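Local coordinates for protein NDP-N-acetyl-D-galactosaminuronic acid dehydrogenase (Methanosarcina mazei Go1, PDB 3G79) that probably oxidises UDP-N-acetyl-alpha-D-mannosamine to UDP-N-acetyl-alpha-D-mannosaminouronate, using two molecules of NAD(+), at residues A[51-54]-A[55-58]; A[71-74]-A[75-79]. All coordinates share one frame; numbering follows the deposited sequence.

How the interactions relate
Both interactions lie in the NAD-binding, Rossmann-type domain, on the connection from strand 45-49 to its parallel neighbour, strand 90-93. Interaction 1 comes first in the chain and folds the loop between strand 45-49 and helix 59-63. Interaction 2 follows that helix and leads into helix 77-86. Their centres are about 21 Å apart. Their nearest atoms are about 9 Å apart, and they do not touch. Both are at the surface, and each is a local turn. The loop of 51-58 follows the second strand of the domain, where related Rossmann folds usually hold the adenosine ribose of NAD. In interaction 2 the E73 carboxylate also ties the turn to the backbone at G186 and L188.

Interaction 1 (A[51-54]-A[55-58]); sequences RNSK and SSGY
S53 and G57 are joined across a tight loop made of two successive turns. N52 is the centre of an inverse gamma turn. A beta turn then runs from S53 to S56, with K54 and S55 at its corners. The loop follows strand 45-49 of the Rossmann-type domain. The carbonyl O of S53 is the main acceptor. G57 N donates to S53 O at 2.8 Å. S56 N also points at this oxygen, but the modelled distance is too short to be trusted. N52 packs beside the second arm of the loop. Its CG is anti to the backbone N (chi1 166°), which brings the amide to G57. There N52 ND2 lies 3.4 Å from G57 CA, a contact with carbon. S53 holds its OG beside its own backbone N (chi1 -53°). The CB of S53 is therefore what faces the other two serines. S53 CB is 3.7 Å from S55 OG and 3.8 Å from S56 OG, so both hydroxyls approach the methylene from one side. K54 takes a different course. It points its CB away from the following residues, and its exposed chain runs away from the turn. Beside the S53 methylene the two hydroxyls meet each other: S55 OG and S56 OG are hydrogen-bonded at 3.0 Å, and either could be the donor.

Interaction 2 (A[71-74]-A[75-79]); sequences KGEE and PGLEE
E73 and L77 make the side-chain contact across this turn, which leads into the N-terminus of helix 77-86. G76 is the N-cap residue, and L77 opens the helix. The side chain of E73 begins with CB, which lies 4.0 Å from L77 CD2. CG is the next atom and comes closer, with E73 CG at 3.8 Å from L77 CD2. E73 CG also lies 4.1 Å from L77 CB. The aliphatic part of the glutamate thus crosses the leucine at a slant. CG of E73 is anti to the backbone N (chi1 172°), and the chain then bends at chi2 (57°). This bend takes CD and the carboxylate off to other partners. OE1 accepts a hydrogen bond from G186 N, and OE2 accepts one from L188 N. Two backbone N-H groups therefore hold the carboxylate and fix its rotation. L188 is the first residue of helix 188-194, so the helix end probably favours the negative charge. L77 meets the glutamate with its CB and one methyl group. L77 CB is 3.7 Å from E73 O, and its CD2 reaches the E73 stem. The bonds from L77 N and G76 N to E74 O are doubtful, because the model is strained there. The side chain of E74 rests on L189 and K190. The turn forms the entry to helix 77-86, which leads on to strand 90-93, and its residues E73 and E74 reach the start of helix 188-194.

Interaction 1 (A[51-54]-A[55-58])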
ATOM      1  N   ARG A  51     -16.646  15.779 -37.449  1.00 41.56           N
ATOM      2  CA  ARG A  51     -17.321  15.358 -38.702  1.00 44.00           C
ATOM      3  C   ARG A  51     -18.838  15.678 -38.640  1.00 45.67           C
ATOM      4  O   ARG A  51     -19.388  15.831 -37.555  1.00 45.35           O
ATOM      5  CB  ARG A  51     -17.150  13.833 -38.843  1.00 44.84           C
ATOM      6  CG  ARG A  51     -16.840  13.267 -40.243  1.00 63.98           C
ATOM      7  CD  ARG A  51     -17.499  11.900 -40.419  1.00 46.88           C
ATOM      8  NE  ARG A  51     -16.572  10.796 -40.730  1.00 64.86           N
ATOM      9  CZ  ARG A  51     -16.027   9.956 -39.832  1.00 48.57           C
ATOM     10  NH1 ARG A  51     -16.273  10.079 -38.527  1.00 64.76           N
ATOM     11  NH2 ARG A  51     -15.222   8.978 -40.247  1.00 64.92           N
ATOM     12  N   ASN A  52     -19.528  15.779 -39.777  1.00 48.40           N
ATOM     13  CA  ASN A  52     -20.972  15.451 -39.769  1.00 50.96           C
ATOM     14  C   ASN A  52     -21.192  13.938 -39.757  1.00 51.64           C
ATOM     15  O   ASN A  52     -21.662  13.366 -40.752  1.00 52.03           O
ATOM     16  CB  ASN A  52     -21.757  16.057 -40.935  1.00 53.16           C
ATOM     17  CG  ASN A  52     -23.167  15.422 -41.103  1.00 74.64           C
ATOM     18  OD1 ASN A  52     -23.709  15.379 -42.213  1.00 55.11           O
ATOM     19  ND2 ASN A  52     -23.746  14.906 -40.005  1.00 54.82           N
ATOM     20  N   SER A  53     -20.823  13.290 -38.647  1.00 51.87           N
ATOM     21  CA  SER A  53     -21.240  11.933 -38.382  1.00 52.38           C
ATOM     22  C   SER A  53     -22.717  12.143 -38.234  1.00 53.24           C
ATOM     23  O   SER A  53     -23.122  12.574 -37.159  1.00 54.21           O
ATOM     24  CB  SER A  53     -20.742  11.425 -37.015  1.00 52.37           C
ATOM     25  OG  SER A  53     -19.341  11.555 -36.804  1.00 60.79           O
ATOM     26  N   LYS A  54     -23.528  11.906 -39.269  1.00 52.75           N
ATOM     27  CA  LYS A  54     -24.972  11.787 -39.033  1.00 52.55           C
ATOM     28  C   LYS A  54     -25.037  11.048 -37.702  1.00 51.61           C
ATOM     29  O   LYS A  54     -24.478   9.942 -37.572  1.00 52.53           O
ATOM     30  CB  LYS A  54     -25.651  10.971 -40.129  1.00 53.08           C
ATOM     31  CG  LYS A  54     -27.160  10.984 -40.083  1.00 59.88           C
ATOM     32  CD  LYS A  54     -27.736  10.414 -41.377  1.00 54.42           C
ATOM     33  CE  LYS A  54     -27.405   8.915 -41.565  1.00 60.54           C
ATOM     34  NZ  LYS A  54     -27.769   8.398 -42.948  1.00 54.63           N
ATOM     35  N   SER A  55     -25.653  11.676 -36.705  1.00 49.38           N
ATOM     36  CA  SER A  55     -25.555  11.207 -35.306  1.00 47.70           C
ATOM     37  C   SER A  55     -24.879  12.226 -34.397  1.00 45.30           C
ATOM     38  O   SER A  55     -25.274  12.373 -33.245  1.00 45.61           O
ATOM     39  CB  SER A  55     -24.810   9.861 -35.171  1.00 48.05           C
ATOM     40  OG  SER A  55     -23.418  10.025 -34.934  1.00 44.62           O
ATOM     41  N   SER A  56     -23.850  12.895 -34.909  1.00 43.12           N
ATOM     42  CA  SER A  56     -23.061  13.873 -34.135  1.00 41.67           C
ATOM     43  C   SER A  56     -22.902  15.206 -34.880  1.00 40.58           C
ATOM     44  O   SER A  56     -22.499  16.205 -34.279  1.00 40.16           O
ATOM     45  CB  SER A  56     -21.672  13.313 -33.745  1.00 41.49           C
ATOM     46  OG  SER A  56     -21.694  11.928 -33.395  1.00 34.40           O
ATOM     47  N   GLY A  57     -23.235  15.218 -36.176  1.00 39.56           N
ATOM     48  CA  GLY A  57     -23.163  16.417 -36.998  1.00 38.82           C
ATOM     49  C   GLY A  57     -23.677  17.666 -36.323  1.00 38.85           C
ATOM     50  O   GLY A  57     -23.050  18.710 -36.406  1.00 39.24           O
ATOM     51  N   TYR A  58     -24.815  17.537 -35.649  1.00 39.13           N
ATOM     52  CA  TYR A  58     -25.509  18.623 -34.914  1.00 39.97           C
ATOM     53  C   TYR A  58     -24.669  19.465 -33.927  1.00 39.91           C
ATOM     54  O   TYR A  58     -24.921  20.686 -33.781  1.00 40.48           O
ATOM     55  CB  TYR A  58     -26.710  18.037 -34.143  1.00 40.73           C
ATOM     56  CG  TYR A  58     -26.354  17.317 -32.846  1.00 34.55           C
ATOM     57  CD1 TYR A  58     -25.837  16.017 -32.863  1.00 40.66           C
ATOM     58  CD2 TYR A  58     -26.532  17.936 -31.615  1.00 40.73           C
ATOM     59  CE1 TYR A  58     -25.489  15.340 -31.671  1.00 35.03           C
ATOM     60  CE2 TYR A  58     -26.196  17.280 -30.405  1.00 35.44           C
ATOM     61  CZ  TYR A  58     -25.680  15.975 -30.450  1.00 40.94           C
ATOM     62  OH  TYR A  58     -25.358  15.316 -29.277  1.00 36.60           O
TER

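Interaction 2 (A[71-74]-A[75-79])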
ATOM      1  N   LYS A  71     -27.173  15.520 -20.301  1.00 69.95           N
ATOM      2  CA  LYS A  71     -27.263  15.221 -18.841  1.00 70.61           C
ATOM      3  C   LYS A  71     -26.902  16.310 -17.800  1.00 70.47           C
ATOM      4  O   LYS A  71     -26.891  16.019 -16.591  1.00 70.88           O
ATOM      5  CB  LYS A  71     -26.591  13.869 -18.460  1.00 70.70           C
ATOM      6  CG  LYS A  71     -27.426  12.625 -18.833  1.00 85.02           C
ATOM      7  CD  LYS A  71     -27.127  11.408 -17.966  1.00 70.48           C
ATOM      8  CE  LYS A  71     -27.912  11.447 -16.663  1.00 84.95           C
ATOM      9  NZ  LYS A  71     -27.875  10.140 -15.958  1.00 69.82           N
ATOM     10  N   GLY A  72     -26.647  17.542 -18.242  1.00 69.49           N
ATOM     11  CA  GLY A  72     -26.263  18.625 -17.317  1.00 68.42           C
ATOM     12  C   GLY A  72     -24.897  18.386 -16.672  1.00 67.08           C
ATOM     13  O   GLY A  72     -24.674  17.373 -15.999  1.00 67.34           O
ATOM     14  N   GLU A  73     -23.966  19.308 -16.879  1.00 65.14           N
ATOM     15  CA  GLU A  73     -22.603  19.078 -16.429  1.00 63.18           C
ATOM     16  C   GLU A  73     -22.063  20.270 -15.700  1.00 61.46           C
ATOM     17  O   GLU A  73     -22.208  21.383 -16.185  1.00 60.52           O
ATOM     18  CB  GLU A  73     -21.697  18.799 -17.627  1.00 62.90           C
ATOM     19  CG  GLU A  73     -20.234  18.726 -17.284  1.00 59.40           C
ATOM     20  CD  GLU A  73     -19.960  17.687 -16.242  1.00 61.88           C
ATOM     21  OE1 GLU A  73     -20.271  16.511 -16.490  1.00 59.70           O
ATOM     22  OE2 GLU A  73     -19.435  18.044 -15.171  1.00 59.71           O
ATOM     23  N   GLU A  74     -21.427  20.023 -14.548  1.00 61.25           N
ATOM     24  CA  GLU A  74     -20.619  21.038 -13.860  1.00 61.08           C
ATOM     25  C   GLU A  74     -21.237  22.367 -14.185  1.00 60.35           C
ATOM     26  O   GLU A  74     -20.540  23.252 -14.674  1.00 59.62           O
ATOM     27  CB  GLU A  74     -19.152  21.042 -14.363  1.00 60.82           C
ATOM     28  CG  GLU A  74     -18.137  20.337 -13.460  1.00 68.33           C
ATOM     29  CD  GLU A  74     -18.010  20.972 -12.059  1.00 61.59           C
ATOM     30  OE1 GLU A  74     -18.632  20.447 -11.098  1.00 68.47           O
ATOM     31  OE2 GLU A  74     -17.303  22.002 -11.920  1.00 68.49           O
ATOM     32  N   PRO A  75     -22.552  22.500 -13.933  1.00 60.50           N
ATOM     33  CA  PRO A  75     -23.391  23.564 -14.522  1.00 59.76           C
ATOM     34  C   PRO A  75     -22.661  24.898 -14.635  1.00 57.53           C
ATOM     35  O   PRO A  75     -23.160  25.952 -14.191  1.00 58.84           O
ATOM     36  CB  PRO A  75     -24.621  23.617 -13.597  1.00 60.60           C
ATOM     37  CG  PRO A  75     -24.775  22.162 -13.125  1.00 77.82           C
ATOM     38  CD  PRO A  75     -23.322  21.638 -13.001  1.00 61.32           C
ATOM     39  N   GLY A  76     -21.463  24.797 -15.202  1.00 53.45           N
ATOM     40  CA  GLY A  76     -20.740  25.899 -15.794  1.00 50.45           C
ATOM     41  C   GLY A  76     -20.406  25.539 -17.240  1.00 47.14           C
ATOM     42  O   GLY A  76     -19.989  26.409 -18.018  1.00 46.18           O
ATOM     43  N   LEU A  77     -20.599  24.268 -17.614  1.00 44.98           N
ATOM     44  CA  LEU A  77     -20.181  23.839 -18.946  1.00 43.86           C
ATOM     45  C   LEU A  77     -20.848  24.675 -20.020  1.00 43.50           C
ATOM     46  O   LEU A  77     -20.164  25.388 -20.744  1.00 44.74           O
ATOM     47  CB  LEU A  77     -20.364  22.337 -19.196  1.00 43.06           C
ATOM     48  CG  LEU A  77     -19.810  21.885 -20.570  1.00 56.10           C
ATOM     49  CD1 LEU A  77     -18.434  22.493 -20.909  1.00 41.92           C
ATOM     50  CD2 LEU A  77     -19.746  20.378 -20.712  1.00 41.88           C
ATOM     51  N   GLU A  78     -22.169  24.635 -20.088  1.00 42.18           N
ATOM     52  CA  GLU A  78     -22.913  25.442 -21.060  1.00 41.59           C
ATOM     53  C   GLU A  78     -22.602  26.950 -20.968  1.00 41.80           C
ATOM     54  O   GLU A  78     -22.625  27.665 -21.982  1.00 41.77           O
ATOM     55  CB  GLU A  78     -24.415  25.175 -20.929  1.00 40.60           C
ATOM     56  CG  GLU A  78     -25.242  25.845 -22.016  1.00 47.92           C
ATOM     57  CD  GLU A  78     -26.297  24.925 -22.649  1.00 41.40           C
ATOM     58  OE1 GLU A  78     -26.277  23.682 -22.414  1.00 47.99           O
ATOM     59  OE2 GLU A  78     -27.131  25.465 -23.399  1.00 47.72           O
ATOM     60  N   GLU A  79     -22.305  27.433 -19.758  1.00 41.36           N
ATOM     61  CA  GLU A  79     -22.003  28.864 -19.565  1.00 40.39           C
ATOM     62  C   GLU A  79     -20.580  29.180 -20.054  1.00 37.49           C
ATOM     63  O   GLU A  79     -20.330  30.231 -20.637  1.00 36.90           O
ATOM     64  CB  GLU A  79     -22.200  29.293 -18.103  1.00 41.45           C
ATOM     65  CG  GLU A  79     -23.658  29.174 -17.589  1.00 51.97           C
ATOM     66  CD  GLU A  79     -24.029  27.770 -17.030  1.00 43.21           C
ATOM     67  OE1 GLU A  79     -25.030  27.694 -16.274  1.00 52.10           O
ATOM     68  OE2 GLU A  79     -23.343  26.756 -17.342  1.00 51.68           O
TER